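Local coordinates for regulator of G-protein signaling 1 (Homo sapiens, PDB 2BV1), which speeds GTP hydrolysis by G protein alpha subunits, driving them into the inactive GDP-bound form and damping signalling from G protein-coupled receptors, at residues A17-M20 / Q21-Q24; K63-S66 / D67-P70; I91-R94 / T95-T99; D134-L137 / N138-D142. All blocks are in the same frame, centred on the assembly; numbering follows the deposited sequence.

Overall arrangement
All four contacts are local ones, formed along or at the ends of helices in the all-helical RGS domain, and they fall into two groups on opposite sides of the chain's centre. Interactions 1 and 4 bring the first and last helices together: their centres lie 11 Å apart, and Tyr-136 OH meets Val-19 O at 2.6 Å, probably a hydrogen bond, while Met-20 packs on Leu-140. Interactions 2 and 3, at the starts of the successive helices 69-81 and 93-103, form the other group; their own centres are 22 Å apart, with nearest atoms about 10 Å apart. Between interactions 2 and 4 the centres are 39 Å apart.

Interaction 1: A17-M20 / Q21-Q24; sequences AEVM and QWSQ
Met-20 O is gripped twice by Ser-23, by OG at 2.7 Å and by the backbone N at 3.0 Å, where helix 16-21 of the RGS-domain bundle runs out into the loop before helix 26-31. The hydroxyl arrives nearly along the C=O axis, whereas the amide lies well above the carbonyl plane, so the two donors use different parts of the oxygen. Ser-23 reaches back this way because OG sits between its own N and carbonyl carbon (chi1 79°). Gln-21 N makes the helical i-to-i+4 bond to Ala-17 O, and Trp-22 N makes two weak bonds, to Glu-18 O and Val-19 O. Val-19 CA sits over the face of the five-membered ring of Trp-22, 4.0 Å from its centroid, a CH-pi contact, and both valine methyls approach the six-membered ring. Leu-139 of helix 134-142 also touches Trp-22, tying the turn to the last helix. Glu-18 crosses the indole at about a right angle, its chain bent at chi2 (54°), and Glu-18 OE2 accepts from Trp-22 NE1 at 3.0 Å on its anti side.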
loop_
_atom_site.group_PDB
_atom_site.type_symbol
_atom_site.label_atom_id
_atom_site.label_comp_id
_atom_site.label_asym_id
_atom_site.label_seq_id
_atom_site.Cartn_x
_atom_site.Cartn_y
_atom_site.Cartn_z
ATOM N N ALA A 17 -9.719 13.768 16.191
ATOM C CA ALA A 17 -8.878 12.866 16.990
ATOM C C ALA A 17 -8.378 11.742 16.119
ATOM O O ALA A 17 -7.184 11.454 16.102
ATOM C CB ALA A 17 -9.618 12.328 18.189
ATOM N N GLU A 18 -9.283 11.128 15.346
ATOM C CA GLU A 18 -8.898 9.998 14.504
ATOM C C GLU A 18 -7.889 10.392 13.455
ATOM O O GLU A 18 -6.905 9.695 13.251
ATOM C CB GLU A 18 -10.150 9.365 13.830
ATOM C CG GLU A 18 -9.861 8.236 12.874
ATOM C CD GLU A 18 -9.019 7.117 13.496
ATOM O OE1 GLU A 18 -9.217 6.800 14.695
ATOM O OE2 GLU A 18 -8.186 6.531 12.773
ATOM N N VAL A 19 -8.156 11.500 12.775
ATOM C CA VAL A 19 -7.287 12.008 11.754
ATOM C C VAL A 19 -5.914 12.400 12.377
ATOM O O VAL A 19 -4.898 12.192 11.743
ATOM C CB VAL A 19 -7.913 13.201 11.055
ATOM C CG1 VAL A 19 -6.906 13.898 10.095
ATOM C CG2 VAL A 19 -9.197 12.771 10.346
ATOM N N MET A 20 -5.889 12.964 13.603
ATOM C CA MET A 20 -4.610 13.165 14.351
ATOM C C MET A 20 -3.818 11.854 14.541
ATOM O O MET A 20 -2.609 11.828 14.376
ATOM C CB MET A 20 -4.840 13.790 15.754
ATOM C CG MET A 20 -5.416 15.180 15.828
ATOM S SD MET A 20 -5.854 15.873 17.508
ATOM C CE MET A 20 -4.677 14.968 18.539
ATOM N N GLN A 21 -4.494 10.778 14.937
ATOM C CA GLN A 21 -3.887 9.466 15.111
ATOM C C GLN A 21 -3.125 8.884 13.905
ATOM O O GLN A 21 -2.162 8.119 14.074
ATOM C CB GLN A 21 -4.930 8.461 15.607
ATOM C CG GLN A 21 -5.281 8.599 17.097
ATOM C CD GLN A 21 -4.155 8.149 18.035
ATOM O OE1 GLN A 21 -3.798 6.952 18.102
ATOM N NE2 GLN A 21 -3.602 9.107 18.783
ATOM N N TRP A 22 -3.558 9.253 12.709
ATOM C CA TRP A 22 -2.903 8.849 11.467
ATOM C C TRP A 22 -1.455 9.365 11.385
ATOM O O TRP A 22 -0.651 8.789 10.651
ATOM C CB TRP A 22 -3.636 9.387 10.243
ATOM C CG TRP A 22 -5.099 8.959 10.111
ATOM C CD1 TRP A 22 -5.734 8.000 10.805
ATOM C CD2 TRP A 22 -6.052 9.481 9.183
ATOM N NE1 TRP A 22 -7.033 7.877 10.385
ATOM C CE2 TRP A 22 -7.266 8.785 9.400
ATOM C CE3 TRP A 22 -5.992 10.457 8.183
ATOM C CZ2 TRP A 22 -8.435 9.060 8.688
ATOM C CZ3 TRP A 22 -7.173 10.708 7.427
ATOM C CH2 TRP A 22 -8.371 10.036 7.716
ATOM N N SER A 23 -1.180 10.489 12.074
ATOM C CA SER A 23 0.194 10.993 12.209
ATOM C C SER A 23 1.040 10.196 13.190
ATOM O O SER A 23 2.246 10.382 13.247
ATOM C CB SER A 23 0.185 12.479 12.588
ATOM O OG SER A 23 -0.084 12.579 13.950
ATOM N N GLN A 24 0.455 9.270 13.944
ATOM C CA GLN A 24 1.236 8.456 14.854
ATOM C C GLN A 24 2.138 7.411 14.134
ATOM O O GLN A 24 3.287 7.218 14.516
ATOM C CB GLN A 24 0.344 7.815 15.921
ATOM C CG GLN A 24 -0.296 8.893 16.890
ATOM C CD GLN A 24 0.627 9.364 18.055
ATOM O OE1 GLN A 24 1.519 10.228 17.894
ATOM N NE2 GLN A 24 0.366 8.835 19.245
HETATM O O HOH W 1 -5.646 11.853 18.376
#

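Interaction 2: K63-S66 / D67-P70; sequences KTES and DLLP
Asp-67 follows Ser-66 in a short 3-10 segment, and its CB approaches Glu-65 OE1. The two carboxylates stand near each other without touching, Glu-65 OE1 lying 4.6 Å from Asp-67 OD2; such like charges would probably disfavour a closer approach. Leu-68, at the N-cap position, donates its backbone N to Glu-65 O at 2.9 Å, from above the carbonyl plane. Its side chain lies against the stem of Glu-65, with Leu-68 CG 3.8 Å from Glu-65 CG. The glutamate chain starts between its own N and carbonyl carbon (chi1 68°) and then runs extended, which carries its methylene groups past the leucine. Thr-64 CG2 meets Leu-68 CB at 3.8 Å, the two side chains crossing at about a right angle. Leu-69, the buried member, sends N to Ser-66 O at 3.2 Å, while CD2 reaches back to Thr-64 CB at 3.7 Å, the two side chains sliding past each other in opposite senses. Thr-64 OG1 is hydrogen-bonded to Asp-60 O in the preceding helix. Successive i-to-i+3 bonds of this kind characterise a 3-10 turn leading into an alpha helix, here the start of helix 69-81 in the RGS domain.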
loop_
_atom_site.group_PDB
_atom_site.type_symbol
_atom_site.label_atom_id
_atom_site.label_comp_id
_atom_site.label_asym_id
_atom_site.label_seq_id
_atom_site.Cartn_x
_atom_site.Cartn_y
_atom_site.Cartn_z
ATOM N N LYS A 63 -5.511 -13.290 2.452
ATOM C CA LYS A 63 -6.769 -13.871 2.883
ATOM C C LYS A 63 -7.447 -14.635 1.716
ATOM O O LYS A 63 -8.638 -14.881 1.762
ATOM C CB LYS A 63 -7.728 -12.787 3.397
ATOM C CG LYS A 63 -7.161 -11.698 4.371
ATOM C CD LYS A 63 -7.962 -10.382 4.175
ATOM C CE LYS A 63 -7.733 -9.323 5.256
ATOM N NZ LYS A 63 -7.421 -7.941 4.695
ATOM N N THR A 64 -6.701 -14.988 0.665
ATOM C CA THR A 64 -7.291 -15.649 -0.512
ATOM C C THR A 64 -7.181 -17.154 -0.325
ATOM O O THR A 64 -6.179 -17.662 0.227
ATOM C CB THR A 64 -6.589 -15.201 -1.853
ATOM O OG1 THR A 64 -6.913 -13.839 -2.152
ATOM C CG2 THR A 64 -7.003 -16.082 -3.066
ATOM N N GLU A 65 -8.209 -17.864 -0.812
ATOM C CA GLU A 65 -8.296 -19.310 -0.678
ATOM C C GLU A 65 -7.179 -19.946 -1.465
ATOM O O GLU A 65 -6.828 -19.479 -2.542
ATOM C CB GLU A 65 -9.682 -19.848 -1.133
ATOM C CG GLU A 65 -9.965 -19.735 -2.641
ATOM C CD GLU A 65 -11.348 -20.264 -3.054
ATOM O OE1 GLU A 65 -11.406 -21.328 -3.707
ATOM O OE2 GLU A 65 -12.371 -19.617 -2.725
ATOM N N SER A 66 -6.640 -21.020 -0.907
ATOM C CA SER A 66 -5.458 -21.704 -1.418
ATOM C C SER A 66 -5.466 -21.990 -2.937
ATOM O O SER A 66 -4.485 -21.714 -3.622
ATOM C CB SER A 66 -5.326 -23.026 -0.644
ATOM O OG SER A 66 -4.244 -23.787 -1.093
ATOM N N ASP A 67 -6.566 -22.563 -3.437
ATOM C CA ASP A 67 -6.770 -22.819 -4.876
ATOM C C ASP A 67 -6.609 -21.601 -5.810
ATOM O O ASP A 67 -6.306 -21.778 -6.988
ATOM C CB ASP A 67 -8.178 -23.405 -5.124
ATOM C CG ASP A 67 -8.302 -24.873 -4.723
ATOM O OD1 ASP A 67 -7.260 -25.558 -4.574
ATOM O OD2 ASP A 67 -9.456 -25.353 -4.590
ATOM N N LEU A 68 -6.849 -20.386 -5.323
ATOM C CA LEU A 68 -6.781 -19.208 -6.192
ATOM C C LEU A 68 -5.500 -18.387 -6.030
ATOM O O LEU A 68 -5.377 -17.303 -6.605
ATOM C CB LEU A 68 -7.995 -18.326 -5.968
ATOM C CG LEU A 68 -9.340 -18.976 -6.311
ATOM C CD1 LEU A 68 -10.477 -17.978 -6.166
ATOM C CD2 LEU A 68 -9.316 -19.610 -7.711
ATOM N N LEU A 69 -4.553 -18.910 -5.250
ATOM C CA LEU A 69 -3.282 -18.214 -5.046
ATOM C C LEU A 69 -2.448 -18.194 -6.338
ATOM O O LEU A 69 -1.936 -17.142 -6.708
ATOM C CB LEU A 69 -2.504 -18.812 -3.860
ATOM C CG LEU A 69 -3.162 -18.669 -2.476
ATOM C CD1 LEU A 69 -2.207 -19.188 -1.393
ATOM C CD2 LEU A 69 -3.558 -17.258 -2.141
ATOM N N PRO A 70 -2.345 -19.327 -7.058
ATOM C CA PRO A 70 -1.564 -19.192 -8.299
ATOM C C PRO A 70 -2.055 -18.036 -9.204
ATOM O O PRO A 70 -1.240 -17.195 -9.632
ATOM C CB PRO A 70 -1.705 -20.557 -8.953
ATOM C CG PRO A 70 -2.024 -21.490 -7.805
ATOM C CD PRO A 70 -2.839 -20.697 -6.851
#

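Interaction 3: I91-R94 / T95-T99; sequences IDFR and TREST
Asp-92 and Thr-95 clasp each other at the start of helix 93-103, an N-cap in which the aspartate closes the first turn of this RGS-domain helix. Asp-92 OD1 accepts from Thr-95 OG1 at 2.7 Å on its syn side, and OD2 accepts from Thr-95 N at 3.0 Å from above the carboxylate plane, with a weak further bond from Arg-94 N. The carboxylate can fold back over the amides because CG lies between the backbone N and carbonyl carbon (chi1 63°), and its negative charge would probably be favoured by the partial positive charge of the helix start. The tightly packed side is made by Ile-91, buried, which places CD1 3.7 Å from Arg-96 CA and touches Val-117 and Ile-118 of helix 112-131. One turn on, Thr-99 OG1 and Thr-99 N grip Thr-95 O from opposite faces of its plane. The other flank is exposed and looser, made by Phe-93 and Glu-97. There Glu-97 CG lies over the phenyl face of Phe-93, 3.7 Å from the ring centroid in a CH-pi contact, and its carboxylate stacks on the ring with planes 22° apart. Arg-96 links the two sides. Its chain, bent at chi3 (-43°), curls back toward the start of the turn; Arg-96 NH1 comes to the edge of the Phe-93 ring, near its plane, 3.7 Å from Phe-93 CD1, and Arg-96 NH2 makes a short but poorly angled, weak bond to Ile-91 O at 2.8 Å.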
loop_
_atom_site.group_PDB
_atom_site.type_symbol
_atom_site.label_atom_id
_atom_site.label_comp_id
_atom_site.label_asym_id
_atom_site.label_seq_id
_atom_site.Cartn_x
_atom_site.Cartn_y
_atom_site.Cartn_z
ATOM N N ILE A 91 10.836 -1.869 -6.057
ATOM C CA ILE A 91 11.607 -2.792 -5.220
ATOM C C ILE A 91 12.906 -2.960 -5.944
ATOM O O ILE A 91 13.001 -2.621 -7.123
ATOM C CB ILE A 91 10.929 -4.149 -4.980
ATOM C CG1 ILE A 91 10.650 -4.877 -6.312
ATOM C CG2 ILE A 91 9.670 -3.943 -4.182
ATOM C CD1 ILE A 91 9.753 -6.148 -6.149
ATOM N N ASP A 92 13.915 -3.427 -5.213
ATOM C CA ASP A 92 15.217 -3.668 -5.782
ATOM C C ASP A 92 15.154 -4.952 -6.618
ATOM O O ASP A 92 14.294 -5.825 -6.423
ATOM C CB ASP A 92 16.260 -3.816 -4.662
ATOM C CG ASP A 92 15.956 -5.015 -3.775
ATOM O OD1 ASP A 92 15.040 -4.931 -2.926
ATOM O OD2 ASP A 92 16.574 -6.053 -3.992
ATOM N N PHE A 93 16.108 -5.047 -7.520
ATOM C CA PHE A 93 16.305 -6.166 -8.410
ATOM C C PHE A 93 16.279 -7.561 -7.771
ATOM O O PHE A 93 15.677 -8.471 -8.349
ATOM C CB PHE A 93 17.622 -5.953 -9.162
ATOM C CG PHE A 93 17.982 -7.050 -10.056
ATOM C CD1 PHE A 93 17.368 -7.179 -11.281
ATOM C CD2 PHE A 93 18.960 -7.971 -9.691
ATOM C CE1 PHE A 93 17.709 -8.227 -12.128
ATOM C CE2 PHE A 93 19.298 -9.014 -10.521
ATOM C CZ PHE A 93 18.682 -9.139 -11.749
ATOM N N ARG A 94 16.925 -7.722 -6.608
ATOM C CA ARG A 94 17.034 -9.044 -5.960
ATOM C C ARG A 94 15.704 -9.453 -5.354
ATOM O O ARG A 94 15.314 -10.610 -5.450
ATOM C CB ARG A 94 18.163 -9.119 -4.895
ATOM C CG ARG A 94 19.533 -9.277 -5.517
ATOM C CD ARG A 94 20.663 -9.318 -4.479
ATOM N NE ARG A 94 21.972 -9.209 -5.119
ATOM C CZ ARG A 94 23.084 -8.827 -4.481
ATOM N NH1 ARG A 94 23.044 -8.510 -3.187
ATOM N NH2 ARG A 94 24.214 -8.718 -5.157
ATOM N N THR A 95 15.008 -8.511 -4.749
ATOM C CA THR A 95 13.663 -8.776 -4.242
ATOM C C THR A 95 12.679 -9.135 -5.382
ATOM O O THR A 95 11.881 -10.090 -5.271
ATOM C CB THR A 95 13.161 -7.600 -3.468
ATOM O OG1 THR A 95 14.070 -7.364 -2.407
ATOM C CG2 THR A 95 11.750 -7.850 -2.904
ATOM N N ARG A 96 12.802 -8.404 -6.491
ATOM C CA ARG A 96 12.018 -8.690 -7.695
ATOM C C ARG A 96 12.278 -10.098 -8.219
ATOM O O ARG A 96 11.335 -10.853 -8.417
ATOM C CB ARG A 96 12.283 -7.637 -8.776
ATOM C CG ARG A 96 11.216 -7.557 -9.862
ATOM C CD ARG A 96 11.492 -6.458 -10.893
ATOM N NE ARG A 96 11.943 -5.197 -10.273
ATOM C CZ ARG A 96 13.188 -4.692 -10.366
ATOM N NH1 ARG A 96 14.161 -5.296 -11.055
ATOM N NH2 ARG A 96 13.468 -3.548 -9.764
ATOM N N GLU A 97 13.557 -10.457 -8.415
ATOM C CA GLU A 97 13.929 -11.780 -8.895
ATOM C C GLU A 97 13.443 -12.909 -7.976
ATOM O O GLU A 97 12.927 -13.944 -8.464
ATOM C CB GLU A 97 15.459 -11.893 -9.096
ATOM C CG GLU A 97 16.028 -10.921 -10.142
ATOM C CD GLU A 97 16.345 -11.563 -11.493
ATOM O OE1 GLU A 97 17.053 -12.611 -11.552
ATOM O OE2 GLU A 97 15.910 -10.971 -12.513
ATOM N N SER A 98 13.613 -12.750 -6.666
ATOM C CA SER A 98 13.100 -13.780 -5.750
ATOM C C SER A 98 11.557 -13.868 -5.725
ATOM O O SER A 98 11.011 -14.973 -5.626
ATOM C CB SER A 98 13.669 -13.661 -4.335
ATOM O OG SER A 98 13.294 -12.470 -3.736
ATOM N N THR A 99 10.871 -12.729 -5.827
ATOM C CA THR A 99 9.403 -12.718 -5.899
ATOM C C THR A 99 8.928 -13.486 -7.169
ATOM O O THR A 99 8.019 -14.324 -7.101
ATOM C CB THR A 99 8.853 -11.287 -5.866
ATOM O OG1 THR A 99 9.199 -10.645 -4.627
ATOM C CG2 THR A 99 7.281 -11.235 -6.023
#

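Interaction 4: D134-L137 / N138-D142; sequences DIYL and NLLND
Asn-141 turns its amide back along helix 134-142 so that ND2 meets Leu-137 O at 2.9 Å, the same oxygen that takes the helical bond from Asn-141 N. The two donors come from opposite faces of the carbonyl plane. CG lies beside the backbone N and the amide is swung to chi2 -86°, which lets ND2 point straight at the oxygen, with an N-H...O angle of 167°. A turn earlier Asn-138 also has CG beside its N, but its nearly untwisted amide (chi2 -16°) leaves ND2 poorly angled to Asp-134 O; instead a water accepts from Asn-138 ND2 at 3.1 Å and donates weakly to Asp-134 OD2. On the packed side Tyr-136 and Leu-140 both have CG anti to N and run side by side, Leu-140 CD2 lying 3.9 Å from Tyr-136 CE2. This face of the last RGS-domain helix lies against helix 16-21, where Val-19 is the partner of the tyrosine hydroxyl. Tyr-136 and Leu-140 thus join the helix to helix 16-21, by a hydroxyl bond as well as by packing, while the asparagines give its exposed side extra links, one direct and one through a water that is held only weakly at Asp-134.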
loop_
_atom_site.group_PDB
_atom_site.type_symbol
_atom_site.label_atom_id
_atom_site.label_comp_id
_atom_site.label_asym_id
_atom_site.label_seq_id
_atom_site.Cartn_x
_atom_site.Cartn_y
_atom_site.Cartn_z
ATOM N N ASP A 134 -1.750 19.657 2.087
ATOM C CA ASP A 134 -3.009 20.356 2.255
ATOM C C ASP A 134 -4.144 19.397 2.501
ATOM O O ASP A 134 -4.968 19.677 3.346
ATOM C CB ASP A 134 -3.308 21.231 1.044
ATOM C CG ASP A 134 -2.539 22.540 1.081
ATOM O OD1 ASP A 134 -1.882 22.837 2.122
ATOM O OD2 ASP A 134 -2.591 23.264 0.075
ATOM N N ILE A 135 -4.126 18.257 1.798
ATOM C CA ILE A 135 -5.136 17.237 1.922
ATOM C C ILE A 135 -5.302 16.895 3.384
ATOM O O ILE A 135 -6.395 17.063 3.942
ATOM C CB ILE A 135 -4.801 15.936 1.056
ATOM C CG1 ILE A 135 -5.179 16.193 -0.395
ATOM C CG2 ILE A 135 -5.653 14.746 1.530
ATOM C CD1 ILE A 135 -5.093 14.958 -1.343
ATOM N N TYR A 136 -4.210 16.428 4.000
ATOM C CA TYR A 136 -4.212 16.051 5.399
ATOM C C TYR A 136 -4.520 17.219 6.353
ATOM O O TYR A 136 -5.412 17.120 7.176
ATOM C CB TYR A 136 -2.894 15.352 5.767
ATOM C CG TYR A 136 -2.868 14.896 7.203
ATOM C CD1 TYR A 136 -3.610 13.793 7.620
ATOM C CD2 TYR A 136 -2.126 15.592 8.155
ATOM C CE1 TYR A 136 -3.620 13.417 8.953
ATOM C CE2 TYR A 136 -2.130 15.226 9.462
ATOM C CZ TYR A 136 -2.857 14.132 9.865
ATOM O OH TYR A 136 -2.870 13.755 11.168
ATOM N N LEU A 137 -3.784 18.320 6.222
ATOM C CA LEU A 137 -3.863 19.409 7.195
ATOM C C LEU A 137 -5.203 20.152 7.129
ATOM O O LEU A 137 -5.773 20.457 8.176
ATOM C CB LEU A 137 -2.658 20.343 7.030
ATOM C CG LEU A 137 -1.303 19.695 7.393
ATOM C CD1 LEU A 137 -0.122 20.517 7.013
ATOM C CD2 LEU A 137 -1.266 19.389 8.866
ATOM N N ASN A 138 -5.739 20.369 5.922
ATOM C CA ASN A 138 -7.131 20.884 5.767
ATOM C C ASN A 138 -8.148 19.986 6.420
ATOM O O ASN A 138 -8.963 20.452 7.202
ATOM C CB ASN A 138 -7.505 21.156 4.278
ATOM C CG ASN A 138 -6.730 22.369 3.669
ATOM O OD1 ASN A 138 -6.161 23.161 4.398
ATOM N ND2 ASN A 138 -6.717 22.484 2.347
ATOM N N LEU A 139 -8.100 18.687 6.117
ATOM C CA LEU A 139 -9.049 17.736 6.699
ATOM C C LEU A 139 -9.023 17.840 8.220
ATOM O O LEU A 139 -10.047 18.003 8.865
ATOM C CB LEU A 139 -8.736 16.303 6.270
ATOM C CG LEU A 139 -9.716 15.216 6.696
ATOM C CD1 LEU A 139 -11.137 15.417 5.998
ATOM C CD2 LEU A 139 -9.203 13.815 6.457
ATOM N N LEU A 140 -7.813 17.773 8.770
ATOM C CA LEU A 140 -7.594 17.820 10.215
ATOM C C LEU A 140 -8.162 19.085 10.855
ATOM O O LEU A 140 -8.944 19.004 11.803
ATOM C CB LEU A 140 -6.086 17.699 10.494
ATOM C CG LEU A 140 -5.601 17.766 11.928
ATOM C CD1 LEU A 140 -6.366 16.794 12.854
ATOM C CD2 LEU A 140 -4.091 17.531 11.992
ATOM N N ASN A 141 -7.788 20.241 10.314
ATOM C CA ASN A 141 -8.134 21.516 10.924
ATOM C C ASN A 141 -9.604 21.876 10.777
ATOM O O ASN A 141 -10.235 22.330 11.727
ATOM C CB ASN A 141 -7.213 22.612 10.378
ATOM C CG ASN A 141 -5.843 22.591 11.085
ATOM O OD1 ASN A 141 -5.685 23.201 12.154
ATOM N ND2 ASN A 141 -4.890 21.844 10.535
ATOM N N ASP A 142 -10.157 21.621 9.599
ATOM C CA ASP A 142 -11.553 21.969 9.316
ATOM C C ASP A 142 -12.548 21.083 10.085
ATOM O O ASP A 142 -13.725 21.437 10.215
ATOM C CB ASP A 142 -11.781 21.942 7.800
ATOM C CG ASP A 142 -10.947 22.999 7.065
ATOM O OD1 ASP A 142 -10.346 23.853 7.755
ATOM O OD2 ASP A 142 -10.873 23.006 5.810
HETATM O O HOH W 2 -5.014 24.836 1.157
#